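Local coordinates for SPbeta prophage-derived uncharacterized protein YonK (Bacillus subtilis, PDB 2H4O) that is of unknown function and is encoded by the SPbeta prophage, its small, strand-rich chain assembling into an octamer, at residues A[32-35]-A[36-39]. Sequence-based numbering, arbitrary orientation.
Sequences TYDF and KEIL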
ATOM      1  N   THR A  32     -16.542  24.111  -0.297  1.00 60.29           N
ATOM      2  CA  THR A  32     -17.680  23.423   0.278  1.00 57.95           C
ATOM      3  C   THR A  32     -18.289  22.527  -0.766  1.00 57.84           C
ATOM      4  O   THR A  32     -18.650  22.974  -1.843  1.00 58.70           O
ATOM      5  CB  THR A  32     -18.738  24.397   0.744  1.00 56.93           C
ATOM      6  OG1 THR A  32     -18.236  25.135   1.857  1.00 54.51           O
ATOM      7  CG2 THR A  32     -20.005  23.667   1.129  1.00 56.01           C
ATOM      8  N   TYR A  33     -18.383  21.248  -0.443  1.00 57.47           N
ATOM      9  CA  TYR A  33     -18.928  20.271  -1.365  1.00 57.16           C
ATOM     10  C   TYR A  33     -20.216  19.766  -0.731  1.00 58.04           C
ATOM     11  O   TYR A  33     -20.313  19.674   0.488  1.00 57.23           O
ATOM     12  CB  TYR A  33     -17.934  19.099  -1.533  1.00 55.61           C
ATOM     13  CG  TYR A  33     -16.506  19.503  -1.857  1.00 53.17           C
ATOM     14  CD1 TYR A  33     -16.121  19.822  -3.159  1.00 52.53           C
ATOM     15  CD2 TYR A  33     -15.553  19.598  -0.855  1.00 51.70           C
ATOM     16  CE1 TYR A  33     -14.824  20.226  -3.446  1.00 51.50           C
ATOM     17  CE2 TYR A  33     -14.263  19.996  -1.131  1.00 51.11           C
ATOM     18  CZ  TYR A  33     -13.899  20.302  -2.426  1.00 51.64           C
ATOM     19  OH  TYR A  33     -12.581  20.620  -2.699  1.00 52.27           O
ATOM     20  N   ASP A  34     -21.220  19.458  -1.536  1.00 59.39           N
ATOM     21  CA  ASP A  34     -22.431  18.949  -0.930  1.00 62.58           C
ATOM     22  C   ASP A  34     -22.432  17.453  -1.120  1.00 62.01           C
ATOM     23  O   ASP A  34     -22.550  16.928  -2.235  1.00 61.22           O
ATOM     24  CB  ASP A  34     -23.696  19.577  -1.521  1.00 65.73           C
ATOM     25  CG  ASP A  34     -23.919  19.195  -2.944  1.00 68.88           C
ATOM     26  OD1 ASP A  34     -24.965  18.563  -3.199  1.00 70.17           O
ATOM     27  OD2 ASP A  34     -23.055  19.532  -3.798  1.00 72.80           O
ATOM     28  N   PHE A  35     -22.274  16.788   0.018  1.00 61.44           N
ATOM     29  CA  PHE A  35     -22.210  15.350   0.103  1.00 60.34           C
ATOM     30  C   PHE A  35     -23.442  14.691  -0.495  1.00 60.83           C
ATOM     31  O   PHE A  35     -23.357  13.567  -1.007  1.00 59.84           O
ATOM     32  CB  PHE A  35     -22.032  14.971   1.562  1.00 59.51           C
ATOM     33  CG  PHE A  35     -21.487  13.621   1.755  1.00 59.15           C
ATOM     34  CD1 PHE A  35     -20.428  13.182   0.979  1.00 57.74           C
ATOM     35  CD2 PHE A  35     -22.017  12.777   2.723  1.00 58.99           C
ATOM     36  CE1 PHE A  35     -19.908  11.927   1.155  1.00 57.74           C
ATOM     37  CE2 PHE A  35     -21.498  11.511   2.909  1.00 59.41           C
ATOM     38  CZ  PHE A  35     -20.436  11.084   2.123  1.00 57.98           C
ATOM     39  N   LYS A  36     -24.570  15.404  -0.444  1.00 61.58           N
ATOM     40  CA  LYS A  36     -25.832  14.910  -0.990  1.00 62.83           C
ATOM     41  C   LYS A  36     -25.701  14.646  -2.503  1.00 62.17           C
ATOM     42  O   LYS A  36     -25.942  13.539  -2.985  1.00 60.26           O
ATOM     43  CB  LYS A  36     -26.948  15.937  -0.711  1.00 65.83           C
ATOM     44  CG  LYS A  36     -28.388  15.400  -0.843  1.00 68.75           C
ATOM     45  CD  LYS A  36     -29.444  16.516  -0.586  1.00 71.31           C
ATOM     46  CE  LYS A  36     -30.859  15.975  -0.144  1.00 71.52           C
ATOM     47  NZ  LYS A  36     -31.505  14.990  -1.080  1.00 72.21           N
ATOM     48  N   GLU A  37     -25.303  15.667  -3.244  1.00 62.90           N
ATOM     49  CA  GLU A  37     -25.139  15.526  -4.684  1.00 63.65           C
ATOM     50  C   GLU A  37     -24.125  14.442  -4.996  1.00 61.91           C
ATOM     51  O   GLU A  37     -24.366  13.586  -5.845  1.00 60.89           O
ATOM     52  CB  GLU A  37     -24.669  16.838  -5.306  1.00 66.20           C
ATOM     53  CG  GLU A  37     -25.350  17.147  -6.606  1.00 70.75           C
ATOM     54  CD  GLU A  37     -26.866  17.020  -6.501  1.00 74.09           C
ATOM     55  OE1 GLU A  37     -27.414  16.011  -7.013  1.00 75.42           O
ATOM     56  OE2 GLU A  37     -27.505  17.920  -5.891  1.00 75.30           O
ATOM     57  N   ILE A  38     -22.978  14.498  -4.324  1.00 61.13           N
ATOM     58  CA  ILE A  38     -21.932  13.494  -4.510  1.00 61.05           C
ATOM     59  C   ILE A  38     -22.481  12.072  -4.269  1.00 60.17           C
ATOM     60  O   ILE A  38     -22.368  11.174  -5.127  1.00 59.98           O
ATOM     61  CB  ILE A  38     -20.755  13.747  -3.531  1.00 60.81           C
ATOM     62  CG1 ILE A  38     -20.045  15.065  -3.883  1.00 60.30           C
ATOM     63  CG2 ILE A  38     -19.789  12.573  -3.573  1.00 61.34           C
ATOM     64  CD1 ILE A  38     -19.056  15.502  -2.867  1.00 57.63           C
ATOM     65  N   LEU A  39     -23.092  11.887  -3.098  1.00 58.99           N
ATOM     66  CA  LEU A  39     -23.659  10.608  -2.721  1.00 57.27           C
ATOM     67  C   LEU A  39     -24.660  10.094  -3.711  1.00 57.21           C
ATOM     68  O   LEU A  39     -24.719   8.916  -3.954  1.00 57.49           O
ATOM     69  CB  LEU A  39     -24.302  10.724  -1.350  1.00 56.41           C
ATOM     70  CG  LEU A  39     -23.885   9.741  -0.264  1.00 56.01           C
ATOM     71  CD1 LEU A  39     -22.369   9.653  -0.202  1.00 56.87           C
ATOM     72  CD2 LEU A  39     -24.460  10.209   1.053  1.00 54.23           C
TER
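Asp34 holds the first turn of a short helix by two bonds, from its main chain to Ile38 and from its side chain to Glu37. Asp34 O accepts from Ile38 N at 3.2 Å, the N-H...O angle a nearly straight 178°, with the donor in the carbonyl plane. The carboxylate supplies the capping bond, Asp34 OD1 to Glu37 N at 2.9 Å and bent to 142°; the placement of OD1 is doubtful, since it is crowded against a neighbour in the model. Chi1 near 67° folds the carboxylate back toward the helix amide, as far as the model can be trusted here. One residue on, Leu39 N bonds to Phe35 O at 2.7 Å, continuing the i to i+4 pattern. The side chains of this last pair also meet: Leu39 CD1 sits over one face of the Phe35 ring, 3.7 Å from its centroid, a CH-pi contact. On the strand side, Ile38 CD1 packs on Tyr33 CB at 4.0 Å. Neighbouring subunits pack on both apolar pairs: Ile49 of a third subunit against Phe35, Leu57 of a second against Ile38. The arrangement is an aspartate N-cap at a direct strand-to-helix junction, where strand 30-34 passes into helix 35-40.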